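Local coordinates for gifsy-2 prophage ATP-binding sugar transporter-like protein (Salmonella typhimurium LT2, PDB 2PP6) that is of uncertain function but may bind ATP and play a part in sugar transport, at residues L18-F23 and V56-N61; R81-R84 and P89-T92. One frame throughout, in Å; residues are numbered along the deposited sequence.

Contact 1 of 2, residues L18-F23 and V56-N61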
loop_
_atom_site.group_PDB
_atom_site.type_symbol
_atom_site.label_atom_id
_atom_site.label_comp_id
_atom_site.label_asym_id
_atom_site.label_seq_id
_atom_site.Cartn_x
_atom_site.Cartn_y
_atom_site.Cartn_z
ATOM N N LEU A 18 5.224 0.070 -11.282
ATOM C CA LEU A 18 4.970 1.486 -11.474
ATOM C C LEU A 18 6.274 2.263 -11.436
ATOM O O LEU A 18 6.476 3.189 -12.224
ATOM C CB LEU A 18 4.011 1.997 -10.397
ATOM C CG LEU A 18 3.607 3.473 -10.433
ATOM C CD1 LEU A 18 3.035 3.843 -11.787
ATOM C CD2 LEU A 18 2.591 3.724 -9.337
ATOM N N ILE A 19 7.157 1.894 -10.516
ATOM C CA ILE A 19 8.440 2.569 -10.424
ATOM C C ILE A 19 9.211 2.340 -11.716
ATOM O O ILE A 19 9.844 3.258 -12.244
ATOM C CB ILE A 19 9.293 2.042 -9.269
ATOM C CG1 ILE A 19 8.697 2.469 -7.935
ATOM C CG2 ILE A 19 10.712 2.583 -9.391
ATOM C CD1 ILE A 19 9.577 2.115 -6.771
ATOM N N ALA A 20 9.157 1.114 -12.224
ATOM C CA ALA A 20 9.858 0.783 -13.455
ATOM C C ALA A 20 9.272 1.563 -14.627
ATOM O O ALA A 20 10.004 2.035 -15.497
ATOM C CB ALA A 20 9.774 -0.711 -13.723
ATOM N N GLU A 21 7.949 1.703 -14.638
ATOM C CA GLU A 21 7.268 2.430 -15.700
ATOM C C GLU A 21 7.626 3.908 -15.683
ATOM O O GLU A 21 7.802 4.518 -16.721
ATOM C CB GLU A 21 5.752 2.285 -15.564
ATOM C CG GLU A 21 4.981 2.906 -16.709
ATOM C CD GLU A 21 5.263 2.219 -18.041
ATOM O OE1 GLU A 21 4.871 2.764 -19.098
ATOM O OE2 GLU A 21 5.872 1.125 -18.032
ATOM N N ARG A 22 7.738 4.484 -14.500
ATOM C CA ARG A 22 8.051 5.890 -14.380
ATOM C C ARG A 22 9.514 6.255 -14.527
ATOM O O ARG A 22 9.824 7.266 -15.131
ATOM C CB ARG A 22 7.551 6.428 -13.041
ATOM C CG ARG A 22 6.189 7.066 -13.113
ATOM C CD ARG A 22 6.253 8.475 -12.564
ATOM N NE ARG A 22 6.340 8.485 -11.110
ATOM C CZ ARG A 22 6.614 9.563 -10.385
ATOM N NH1 ARG A 22 6.663 9.470 -9.064
ATOM N NH2 ARG A 22 6.855 10.728 -10.978
ATOM N N PHE A 23 10.416 5.451 -13.973
ATOM C CA PHE A 23 11.834 5.776 -14.032
ATOM C C PHE A 23 12.698 4.766 -14.794
ATOM O O PHE A 23 13.875 5.021 -15.058
ATOM C CB PHE A 23 12.373 5.944 -12.605
ATOM C CG PHE A 23 11.435 6.683 -11.683
ATOM C CD1 PHE A 23 11.021 7.980 -11.976
ATOM C CD2 PHE A 23 10.945 6.072 -10.534
ATOM C CE1 PHE A 23 10.134 8.656 -11.142
ATOM C CE2 PHE A 23 10.056 6.744 -9.694
ATOM C CZ PHE A 23 9.653 8.037 -10.003
ATOM N N VAL A 56 19.334 -0.772 -10.257
ATOM C CA VAL A 56 18.722 -2.037 -9.890
ATOM C C VAL A 56 17.890 -2.533 -11.082
ATOM O O VAL A 56 17.227 -1.757 -11.765
ATOM C CB VAL A 56 17.895 -1.938 -8.586
ATOM C CG1 VAL A 56 18.129 -0.622 -7.929
ATOM C CG2 VAL A 56 16.457 -2.196 -8.854
ATOM N N VAL A 57 17.975 -3.833 -11.344
ATOM C CA VAL A 57 17.312 -4.471 -12.471
ATOM C C VAL A 57 15.882 -4.907 -12.202
ATOM O O VAL A 57 15.634 -5.752 -11.346
ATOM C CB VAL A 57 18.136 -5.697 -12.920
ATOM C CG1 VAL A 57 17.531 -6.321 -14.174
ATOM C CG2 VAL A 57 19.561 -5.269 -13.178
ATOM N N PHE A 58 14.938 -4.363 -12.956
ATOM C CA PHE A 58 13.539 -4.720 -12.750
ATOM C C PHE A 58 12.997 -5.857 -13.609
ATOM O O PHE A 58 12.157 -6.621 -13.153
ATOM C CB PHE A 58 12.660 -3.487 -12.908
ATOM C CG PHE A 58 12.650 -2.597 -11.693
ATOM C CD1 PHE A 58 11.490 -2.412 -10.965
ATOM C CD2 PHE A 58 13.813 -1.953 -11.270
ATOM C CE1 PHE A 58 11.484 -1.598 -9.828
ATOM C CE2 PHE A 58 13.814 -1.135 -10.140
ATOM C CZ PHE A 58 12.654 -0.958 -9.416
ATOM N N SER A 59 13.478 -5.990 -14.836
ATOM C CA SER A 59 13.004 -7.053 -15.712
ATOM C C SER A 59 13.322 -8.411 -15.090
ATOM O O SER A 59 14.353 -8.567 -14.425
ATOM C CB SER A 59 13.679 -6.929 -17.074
ATOM O OG SER A 59 13.436 -5.650 -17.626
ATOM N N GLY A 60 12.446 -9.395 -15.295
ATOM C CA GLY A 60 12.690 -10.712 -14.722
ATOM C C GLY A 60 13.288 -11.676 -15.725
ATOM O O GLY A 60 13.421 -12.859 -15.442
ATOM N N ASN A 61 13.669 -11.174 -16.897
ATOM C CA ASN A 61 14.199 -12.046 -17.929
ATOM C C ASN A 61 15.715 -12.055 -18.068
ATOM O O ASN A 61 16.238 -12.600 -19.033
ATOM C CB ASN A 61 13.543 -11.718 -19.280
ATOM C CG ASN A 61 13.951 -10.361 -19.823
ATOM O OD1 ASN A 61 13.958 -9.375 -19.095
ATOM N ND2 ASN A 61 14.263 -10.301 -21.114
#
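Ala20 and Ile19 meet the ring of Phe58 where the long N-terminal helix 2-23 ends beside an antiparallel beta barrel. Residues 18-23 are the last turn and a half of that helix. Phe58 follows directly on barrel strand 53-57, and its side chain reaches out from there to the helix. The contact is small, about 122 Å² in all, and purely apolar.

The Phe58 side chain lies with CG anti to its own carbonyl carbon and beside its backbone N (chi1 -79°). The CA-CB bond of Phe58 points toward the helix, and this torsion brings the ring up to Ala20 and Ile19. Ala20 CB meets it near the base, 3.7 Å from Phe58 CD1 and 4.0 Å from Phe58 CG. Ile19 takes the far end of the ring. Ile19 CG2 does the touching, 4.0 Å from Phe58 CZ. The two neighbouring helix residues are therefore spread along the length of one aromatic side chain. Both methyls come at the ring obliquely, neither squarely over its face nor at its edge.

In Ile19, CG2 is anti to the backbone N, and CG1 lies beside that N (chi1 -70°). CG2 is thus the branch offered to the ring, while CG1 and CD1 run on in an extended line (chi2 -173°). Ile19 also packs on Leu42 and on Met4 of the second subunit, so the same side chain touches both a loop of its own chain and the helix of a neighbouring copy.

Hydrogen bonds tie the chain around Phe58 to strand 32-38: the backbone of Phe58 pairs with that of Ile35, and Ser59 OG bonds to Ile35 N. The ring has a cation-pi partner in Lys88. At the ring edge, in its plane, sits the carbonyl of Val56, with Val56 O 3.5 Å from Phe58 CD2.

Contact 2 of 2, residues R81-R84 and P89-T92; sequences RIRR and PQLT
Ile82 and Leu91 lie side by side and point the same way, from one face of two paired strands. Ile82 CG1 is 3.4 Å from Leu91 CD2, and Ile82 CD1 adds a second approach to the same methyl. With chi1 at -74°, Ile82 has CG1 beside its backbone N, and this is the branch that comes closest to Leu91 CD2. Leu91 also packs on Val79.

Arg84 and Pro89 share this face. The Arg84 chain bends at chi2 and chi3, and its guanidinium comes back over the proline. One face of the guanidinium is turned to the ring, with Arg84 NH2 3.7 Å from Pro89 CG.

The strands form the beta hairpin 75-85/88-95 of the barrel. Ile82 with Leu91 and Arg84 with Pro89 are non-hydrogen-bonded pairs, and Arg83 with Gln90 is a hydrogen-bonded pair between them. Arg83 N gives a 2.9 Å hydrogen bond to Gln90 O, in the carbonyl plane. Gln90 N returns a 3.1 Å hydrogen bond to Arg83 O, from well above that carbonyl's plane. Gln90 O also receives a CA-H contact from Ile82.

On the other face, Arg83 and Gln90 cross at a slant. Gln90 reaches out extended, and Gln90 NE2 stands at the edge of the Arg83 guanidinium, near its plane, 4.0 Å from Arg83 NH1. The amide and guanidinium planes are 70° apart. Thr92 OG1 sits over one face of the same guanidinium, toward its rim. Arg81, poorly ordered, runs alongside Thr92, while Thr92 N makes a hydrogen bond of 3.0 Å to Arg81 O.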
loop_
_atom_site.group_PDB
_atom_site.type_symbol
_atom_site.label_atom_id
_atom_site.label_comp_id
_atom_site.label_asym_id
_atom_site.label_seq_id
_atom_site.Cartn_x
_atom_site.Cartn_y
_atom_site.Cartn_z
ATOM N N ARG A 81 30.202 -5.364 -9.292
ATOM C CA ARG A 81 29.661 -6.038 -8.114
ATOM C C ARG A 81 28.140 -6.091 -8.139
ATOM O O ARG A 81 27.492 -5.288 -8.795
ATOM C CB ARG A 81 30.151 -5.378 -6.821
ATOM C CG ARG A 81 29.400 -4.147 -6.398
ATOM C CD ARG A 81 30.029 -3.520 -5.154
ATOM N NE ARG A 81 31.324 -2.892 -5.425
ATOM C CZ ARG A 81 32.486 -3.540 -5.485
ATOM N NH1 ARG A 81 32.537 -4.852 -5.289
ATOM N NH2 ARG A 81 33.602 -2.871 -5.751
ATOM N N ILE A 82 27.573 -7.034 -7.402
ATOM C CA ILE A 82 26.130 -7.222 -7.393
ATOM C C ILE A 82 25.517 -7.380 -6.004
ATOM O O ILE A 82 25.793 -8.344 -5.302
ATOM C CB ILE A 82 25.775 -8.470 -8.253
ATOM C CG1 ILE A 82 25.923 -8.132 -9.744
ATOM C CG2 ILE A 82 24.398 -8.992 -7.903
ATOM C CD1 ILE A 82 25.667 -9.309 -10.683
ATOM N N ARG A 83 24.676 -6.441 -5.607
ATOM C CA ARG A 83 24.023 -6.535 -4.304
ATOM C C ARG A 83 22.542 -6.860 -4.461
ATOM O O ARG A 83 22.076 -7.236 -5.531
ATOM C CB ARG A 83 24.175 -5.228 -3.546
ATOM C CG ARG A 83 25.577 -4.992 -3.122
ATOM C CD ARG A 83 25.910 -3.531 -3.130
ATOM N NE ARG A 83 27.335 -3.353 -2.883
ATOM C CZ ARG A 83 27.971 -2.193 -2.987
ATOM N NH1 ARG A 83 27.299 -1.098 -3.340
ATOM N NH2 ARG A 83 29.274 -2.130 -2.728
ATOM N N ARG A 84 21.798 -6.735 -3.379
ATOM C CA ARG A 84 20.386 -6.995 -3.459
ATOM C C ARG A 84 19.647 -5.764 -2.994
ATOM O O ARG A 84 20.103 -5.034 -2.103
ATOM C CB ARG A 84 20.010 -8.207 -2.614
ATOM C CG ARG A 84 19.577 -9.390 -3.453
ATOM C CD ARG A 84 20.690 -9.832 -4.384
ATOM N NE ARG A 84 20.176 -10.348 -5.651
ATOM C CZ ARG A 84 20.931 -10.916 -6.586
ATOM N NH1 ARG A 84 22.238 -11.044 -6.392
ATOM N NH2 ARG A 84 20.384 -11.338 -7.720
ATOM N N PRO A 89 18.518 -7.394 -8.355
ATOM C CA PRO A 89 19.937 -7.153 -8.602
ATOM C C PRO A 89 20.315 -5.678 -8.602
ATOM O O PRO A 89 19.794 -4.900 -9.380
ATOM C CB PRO A 89 20.161 -7.768 -9.984
ATOM C CG PRO A 89 19.086 -8.788 -10.093
ATOM C CD PRO A 89 17.901 -8.088 -9.491
ATOM N N GLN A 90 21.203 -5.280 -7.711
ATOM C CA GLN A 90 21.648 -3.907 -7.734
ATOM C C GLN A 90 23.065 -3.999 -8.278
ATOM O O GLN A 90 23.942 -4.529 -7.607
ATOM C CB GLN A 90 21.674 -3.295 -6.354
ATOM C CG GLN A 90 22.437 -2.014 -6.393
ATOM C CD GLN A 90 22.360 -1.266 -5.117
ATOM O OE1 GLN A 90 21.331 -0.691 -4.790
ATOM N NE2 GLN A 90 23.454 -1.269 -4.365
ATOM N N LEU A 91 23.276 -3.485 -9.489
ATOM C CA LEU A 91 24.575 -3.558 -10.137
ATOM C C LEU A 91 25.467 -2.318 -10.027
ATOM O O LEU A 91 25.009 -1.174 -10.149
ATOM C CB LEU A 91 24.380 -3.884 -11.618
ATOM C CG LEU A 91 23.296 -4.905 -11.986
ATOM C CD1 LEU A 91 23.315 -5.144 -13.503
ATOM C CD2 LEU A 91 23.520 -6.208 -11.237
ATOM N N THR A 92 26.752 -2.558 -9.788
ATOM C CA THR A 92 27.719 -1.475 -9.725
ATOM C C THR A 92 28.422 -1.575 -11.065
ATOM O O THR A 92 29.027 -2.602 -11.383
ATOM C CB THR A 92 28.737 -1.658 -8.590
ATOM O OG1 THR A 92 28.075 -1.505 -7.328
ATOM C CG2 THR A 92 29.847 -0.620 -8.708
#

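In the fold
Contact 1 joins the helix to the barrel, and contact 2 pairs two strands within it. The two meet along neighbouring strands 53-57 and 88-95, where Val57 N probably bonds to Pro89 O at 2.9 Å and Val57 packs on Leu91. Each is partly buried. Contact 1 has no exposed residue among those that touch, and other subunits pack against its helix. Contact 2 has three exposed arginines, and no other chain of the assembly touches it. Their chemistry differs accordingly. Contact 1 is a small meeting of apolar side chains. Contact 2 covers over three times the area and combines backbone bonding with both apolar and polar side chains.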